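Local coordinates for protein TRAP-T family transporter, DctP (Periplasmic binding) subunit (Sulfitobacter sp. NAS-14.1, PDB 4PF8) that binds beta-D-galacturonate in the periplasm and probably delivers it to the membrane subunits of a TRAP transporter, at residues 102-114 with 224-236. Numbering follows the deposited sequence.
With GTR (beta-D-galactopyranuronic acid), chain D.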
loop_
_atom_site.group_PDB
_atom_site.type_symbol
_atom_site.label_atom_id
_atom_site.label_comp_id
_atom_site.label_asym_id
_atom_site.label_seq_id
_atom_site.Cartn_x
_atom_site.Cartn_y
_atom_site.Cartn_z
ATOM N N VAL A 102 -9.306 -2.251 -4.805
ATOM C CA VAL A 102 -8.605 -2.774 -3.626
ATOM C C VAL A 102 -8.491 -1.745 -2.512
ATOM O O VAL A 102 -8.112 -2.080 -1.390
ATOM C CB VAL A 102 -7.187 -3.320 -3.944
ATOM C CG1 VAL A 102 -7.275 -4.365 -5.016
ATOM C CG2 VAL A 102 -6.230 -2.173 -4.326
ATOM N N SER A 103 -8.841 -0.502 -2.810
ATOM C CA SER A 103 -8.842 0.568 -1.813
ATOM C C SER A 103 -10.205 0.788 -1.161
ATOM O O SER A 103 -10.400 1.737 -0.403
ATOM C CB SER A 103 -8.361 1.866 -2.438
ATOM O OG SER A 103 -6.975 1.789 -2.659
ATOM N N LEU A 104 -11.156 -0.086 -1.468
ATOM C CA LEU A 104 -12.458 -0.000 -0.822
ATOM C C LEU A 104 -12.344 -0.585 0.577
ATOM O O LEU A 104 -11.713 -1.600 0.766
ATOM C CB LEU A 104 -13.491 -0.761 -1.657
ATOM C CG LEU A 104 -13.882 -0.053 -2.959
ATOM C CD1 LEU A 104 -14.645 -0.997 -3.857
ATOM C CD2 LEU A 104 -14.726 1.190 -2.677
ATOM N N PRO A 105 -12.949 0.075 1.572
ATOM C CA PRO A 105 -12.777 -0.398 2.941
ATOM C C PRO A 105 -13.429 -1.769 3.133
ATOM O O PRO A 105 -14.525 -2.014 2.645
ATOM C CB PRO A 105 -13.488 0.666 3.799
ATOM C CG PRO A 105 -14.213 1.551 2.863
ATOM C CD PRO A 105 -13.652 1.354 1.467
ATOM N N PHE A 106 -12.714 -2.640 3.827
ATOM C CA PHE A 106 -13.183 -3.980 4.163
ATOM C C PHE A 106 -13.510 -4.838 2.946
ATOM O O PHE A 106 -14.273 -5.795 3.054
ATOM C CB PHE A 106 -14.398 -3.899 5.105
ATOM C CG PHE A 106 -14.131 -3.165 6.387
ATOM C CD1 PHE A 106 -13.355 -3.725 7.383
ATOM C CD2 PHE A 106 -14.648 -1.895 6.589
ATOM C CE1 PHE A 106 -13.117 -3.056 8.588
ATOM C CE2 PHE A 106 -14.404 -1.233 7.770
ATOM C CZ PHE A 106 -13.635 -1.817 8.770
ATOM N N VAL A 107 -12.927 -4.528 1.790
ATOM C CA VAL A 107 -13.253 -5.274 0.578
ATOM C C VAL A 107 -12.686 -6.699 0.651
ATOM O O VAL A 107 -13.291 -7.632 0.122
ATOM C CB VAL A 107 -12.811 -4.505 -0.714
ATOM C CG1 VAL A 107 -11.319 -4.604 -0.945
ATOM C CG2 VAL A 107 -13.574 -5.007 -1.926
ATOM N N PHE A 108 -11.539 -6.854 1.307
ATOM C CA PHE A 108 -10.939 -8.165 1.571
ATOM C C PHE A 108 -11.356 -8.628 2.970
ATOM O O PHE A 108 -11.391 -7.827 3.937
ATOM C CB PHE A 108 -9.410 -8.101 1.509
ATOM C CG PHE A 108 -8.845 -7.797 0.141
ATOM C CD1 PHE A 108 -8.867 -8.738 -0.863
ATOM C CD2 PHE A 108 -8.293 -6.566 -0.118
ATOM C CE1 PHE A 108 -8.354 -8.472 -2.100
ATOM C CE2 PHE A 108 -7.778 -6.272 -1.355
ATOM C CZ PHE A 108 -7.795 -7.224 -2.358
ATOM N N LYS A 109 -11.660 -9.914 3.097
ATOM C CA LYS A 109 -12.039 -10.456 4.409
ATOM C C LYS A 109 -10.849 -10.616 5.340
ATOM O O LYS A 109 -10.997 -10.567 6.565
ATOM C CB LYS A 109 -12.739 -11.786 4.223
ATOM C CG LYS A 109 -14.062 -11.606 3.495
ATOM C CD LYS A 109 -14.760 -12.916 3.190
ATOM C CE LYS A 109 -16.145 -12.641 2.627
ATOM N NZ LYS A 109 -17.117 -13.725 2.973
ATOM N N SER A 110 -9.667 -10.779 4.764
ATOM C CA SER A 110 -8.460 -11.068 5.517
ATOM C C SER A 110 -7.272 -10.942 4.584
ATOM O O SER A 110 -7.433 -10.884 3.371
ATOM C CB SER A 110 -8.530 -12.500 6.037
ATOM O OG SER A 110 -8.382 -13.378 4.936
ATOM N N VAL A 111 -6.068 -10.964 5.138
ATOM C CA VAL A 111 -4.876 -10.873 4.319
ATOM C C VAL A 111 -4.643 -12.179 3.560
ATOM O O VAL A 111 -4.292 -12.146 2.385
ATOM C CB VAL A 111 -3.649 -10.421 5.145
ATOM C CG1 VAL A 111 -2.417 -10.413 4.285
ATOM C CG2 VAL A 111 -3.880 -9.025 5.707
ATOM N N PRO A 112 -4.877 -13.343 4.183
ATOM C CA PRO A 112 -4.748 -14.543 3.347
ATOM C C PRO A 112 -5.724 -14.596 2.160
ATOM O O PRO A 112 -5.402 -15.136 1.099
ATOM C CB PRO A 112 -4.994 -15.699 4.351
ATOM C CG PRO A 112 -4.564 -15.115 5.662
ATOM C CD PRO A 112 -4.988 -13.683 5.619
ATOM N N GLN A 113 -6.922 -14.042 2.324
ATOM C CA GLN A 113 -7.857 -13.986 1.211
ATOM C C GLN A 113 -7.313 -13.035 0.137
ATOM O O GLN A 113 -7.448 -13.298 -1.054
ATOM C CB GLN A 113 -9.227 -13.490 1.655
ATOM C CG GLN A 113 -10.241 -13.631 0.555
ATOM C CD GLN A 113 -11.327 -12.590 0.592
ATOM O OE1 GLN A 113 -11.086 -11.444 0.941
ATOM N NE2 GLN A 113 -12.530 -12.987 0.222
HETATM N N MSE A 114 -6.698 -11.946 0.561
HETATM C CA MSE A 114 -6.066 -11.015 -0.388
HETATM C C MSE A 114 -4.993 -11.744 -1.200
HETATM O O MSE A 114 -4.937 -11.600 -2.425
HETATM C CB MSE A 114 -5.516 -9.779 0.326
HETATM C CG MSE A 114 -4.806 -8.769 -0.591
HETATM SE SE MSE A 114 -2.963 -9.198 -1.009
HETATM C CE MSE A 114 -2.136 -8.617 0.658
ATOM N N TYR A 224 -3.309 3.664 19.077
ATOM C CA TYR A 224 -3.404 2.846 17.854
ATOM C C TYR A 224 -4.624 1.954 18.032
ATOM O O TYR A 224 -4.705 1.185 19.004
ATOM C CB TYR A 224 -2.136 1.986 17.703
ATOM C CG TYR A 224 -1.887 1.318 16.349
ATOM C CD1 TYR A 224 -2.321 1.892 15.177
ATOM C CD2 TYR A 224 -1.156 0.131 16.261
ATOM C CE1 TYR A 224 -2.049 1.314 13.942
ATOM C CE2 TYR A 224 -0.891 -0.448 15.042
ATOM C CZ TYR A 224 -1.352 0.158 13.881
ATOM O OH TYR A 224 -1.096 -0.416 12.633
ATOM N N SER A 225 -5.577 2.094 17.120
ATOM C CA SER A 225 -6.871 1.449 17.238
ATOM C C SER A 225 -7.011 0.523 16.022
ATOM O O SER A 225 -7.029 0.986 14.884
ATOM C CB SER A 225 -7.975 2.480 17.276
ATOM O OG SER A 225 -7.753 3.398 18.353
ATOM N N LEU A 226 -7.105 -0.771 16.285
ATOM C CA LEU A 226 -6.962 -1.785 15.245
ATOM C C LEU A 226 -8.242 -2.033 14.437
ATOM O O LEU A 226 -8.819 -3.134 14.445
ATOM C CB LEU A 226 -6.384 -3.082 15.832
ATOM C CG LEU A 226 -5.006 -2.937 16.494
ATOM C CD1 LEU A 226 -4.610 -4.243 17.191
ATOM C CD2 LEU A 226 -3.925 -2.497 15.514
ATOM N N THR A 227 -8.652 -0.995 13.714
ATOM C CA THR A 227 -9.802 -1.048 12.836
ATOM C C THR A 227 -9.586 -1.944 11.633
ATOM O O THR A 227 -10.526 -2.509 11.109
ATOM C CB THR A 227 -10.153 0.354 12.371
ATOM O OG1 THR A 227 -8.951 1.007 11.947
ATOM C CG2 THR A 227 -10.766 1.161 13.519
ATOM N N GLN A 228 -8.341 -2.050 11.175
ATOM C CA GLN A 228 -8.012 -2.930 10.064
ATOM C C GLN A 228 -8.953 -2.716 8.885
ATOM O O GLN A 228 -9.447 -3.663 8.275
ATOM C CB GLN A 228 -7.984 -4.367 10.547
ATOM C CG GLN A 228 -6.943 -4.534 11.653
ATOM C CD GLN A 228 -6.997 -5.886 12.358
ATOM O OE1 GLN A 228 -8.072 -6.415 12.645
ATOM N NE2 GLN A 228 -5.832 -6.430 12.661
ATOM N N HIS A 229 -9.167 -1.442 8.549
ATOM C CA HIS A 229 -10.255 -1.048 7.668
ATOM C C HIS A 229 -9.866 -1.113 6.191
ATOM O O HIS A 229 -10.736 -1.039 5.329
ATOM C CB HIS A 229 -10.695 0.366 8.026
ATOM C CG HIS A 229 -9.558 1.326 8.108
ATOM N ND1 HIS A 229 -8.990 1.705 9.300
ATOM C CD2 HIS A 229 -8.847 1.949 7.138
ATOM C CE1 HIS A 229 -7.988 2.535 9.068
ATOM N NE2 HIS A 229 -7.865 2.677 7.758
ATOM N N LEU A 230 -8.570 -1.260 5.905
ATOM C CA LEU A 230 -8.116 -1.349 4.520
ATOM C C LEU A 230 -7.021 -2.407 4.481
ATOM O O LEU A 230 -6.215 -2.516 5.414
ATOM C CB LEU A 230 -7.520 -0.034 4.004
ATOM C CG LEU A 230 -8.506 1.091 3.667
ATOM C CD1 LEU A 230 -7.743 2.405 3.629
ATOM C CD2 LEU A 230 -9.165 0.769 2.353
ATOM N N ILE A 231 -7.018 -3.172 3.403
ATOM C CA ILE A 231 -5.948 -4.129 3.113
ATOM C C ILE A 231 -5.570 -3.821 1.673
ATOM O O ILE A 231 -6.334 -4.126 0.746
ATOM C CB ILE A 231 -6.414 -5.571 3.240
ATOM C CG1 ILE A 231 -6.711 -5.912 4.715
ATOM C CG2 ILE A 231 -5.405 -6.537 2.643
ATOM C CD1 ILE A 231 -7.500 -7.211 4.901
ATOM N N ILE A 232 -4.417 -3.194 1.499
ATOM C CA ILE A 232 -4.042 -2.640 0.205
ATOM C C ILE A 232 -2.779 -3.331 -0.285
ATOM O O ILE A 232 -1.717 -3.139 0.277
ATOM C CB ILE A 232 -3.868 -1.108 0.250
ATOM C CG1 ILE A 232 -5.170 -0.461 0.747
ATOM C CG2 ILE A 232 -3.530 -0.568 -1.119
ATOM C CD1 ILE A 232 -5.166 0.983 0.700
ATOM N N PRO A 233 -2.918 -4.171 -1.314
ATOM C CA PRO A 233 -1.726 -4.851 -1.836
ATOM C C PRO A 233 -0.760 -3.879 -2.454
ATOM O O PRO A 233 -1.164 -2.779 -2.823
ATOM C CB PRO A 233 -2.282 -5.759 -2.937
ATOM C CG PRO A 233 -3.765 -5.778 -2.732
ATOM C CD PRO A 233 -4.116 -4.494 -2.095
ATOM N N GLU A 234 0.505 -4.283 -2.557
ATOM C CA GLU A 234 1.508 -3.482 -3.228
ATOM C C GLU A 234 2.022 -4.285 -4.389
ATOM O O GLU A 234 1.935 -5.518 -4.387
ATOM C CB GLU A 234 2.618 -3.109 -2.261
ATOM C CG GLU A 234 1.998 -2.563 -1.007
ATOM C CD GLU A 234 2.898 -1.708 -0.184
ATOM O OE1 GLU A 234 4.122 -1.953 -0.165
ATOM O OE2 GLU A 234 2.358 -0.774 0.466
ATOM N N CYS A 235 2.524 -3.604 -5.394
ATOM C CA CYS A 235 2.933 -4.267 -6.600
ATOM C C CYS A 235 4.389 -3.968 -6.888
ATOM O O CYS A 235 4.773 -2.793 -6.991
ATOM C CB CYS A 235 2.038 -3.806 -7.726
ATOM S SG CYS A 235 2.392 -4.576 -9.280
ATOM N N LEU A 236 5.183 -5.028 -6.946
ATOM C CA LEU A 236 6.532 -4.957 -7.492
ATOM C C LEU A 236 6.327 -4.919 -8.991
ATOM O O LEU A 236 5.743 -5.838 -9.574
ATOM C CB LEU A 236 7.368 -6.195 -7.122
ATOM C CG LEU A 236 8.704 -6.263 -7.873
ATOM C CD1 LEU A 236 9.676 -5.166 -7.467
ATOM C CD2 LEU A 236 9.333 -7.651 -7.663
HETATM C C1 GTR D . 2.309 2.247 3.421
HETATM C C2 GTR D . 2.632 1.801 2.034
HETATM C C3 GTR D . 3.359 2.943 1.347
HETATM C C4 GTR D . 2.496 4.196 1.298
HETATM C C5 GTR D . 2.136 4.516 2.746
HETATM C C6 GTR D . 1.186 5.707 2.808
HETATM O O1 GTR D . 1.548 1.213 4.120
HETATM O O2 GTR D . 3.514 0.649 2.135
HETATM O O3 GTR D . 3.575 2.528 -0.020
HETATM O O4 GTR D . 1.308 3.887 0.548
HETATM O O5 GTR D . 1.510 3.390 3.395
HETATM O O6A GTR D . 0.352 5.685 3.751
HETATM O O6B GTR D . 1.376 6.673 2.034
HETATM O O HOH W 1 -9.065 -2.581 1.257
#
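In the two-lobed fold of a TRAP solute-binding protein, the segment 224-236 crosses from the sheet of one lobe to that of the other, and the loop 102-114, running into helix 111-118, packs against this interdomain connection just beside the sugar pocket. Within a type II beta turn from Leu-104 to Val-107, Phe-106 N donates a bent hydrogen bond to His-229 O (3.0 Å, 145° at the hydrogen), with the donor well above the carbonyl plane. The Phe-106 ring then lies against the same residue: His-229 CA sits over one face, 3.9 Å from the centroid and offset toward the rim, while Thr-227 O comes to the ring edge. Water 1 bridges the backbones next along, accepting from Ile-231 N (3.0 Å) and placed to donate to Val-102 O and Leu-104 O, although more acceptors lie in reach than its protons can serve.

Ile-231 is the residue most buried by the loop, and its two branches diverge. With CG1 anti to its carbonyl carbon (chi1 -69°), CD1 reaches the start of the helix at Ser-110 and Val-111, while CG2 meets Met-114 CG. Phe-108 turns its edge to Ile-231 O, 3.2 Å from CD2, and takes Met-114 CG over the centre of one face. Met-114, a selenomethionine whose chain bends at chi2 and chi3, runs antiparallel alongside Pro-233, its CG 3.8 Å from the proline CG, and Val-102 CB closes on Pro-233 CD. Directly after this clamped proline, the CB of Glu-234 points away from the loop and its carboxylate reaches the pocket, where OE2 accepts a very short hydrogen bond, 2.5 Å, from O2 of the galacturonate.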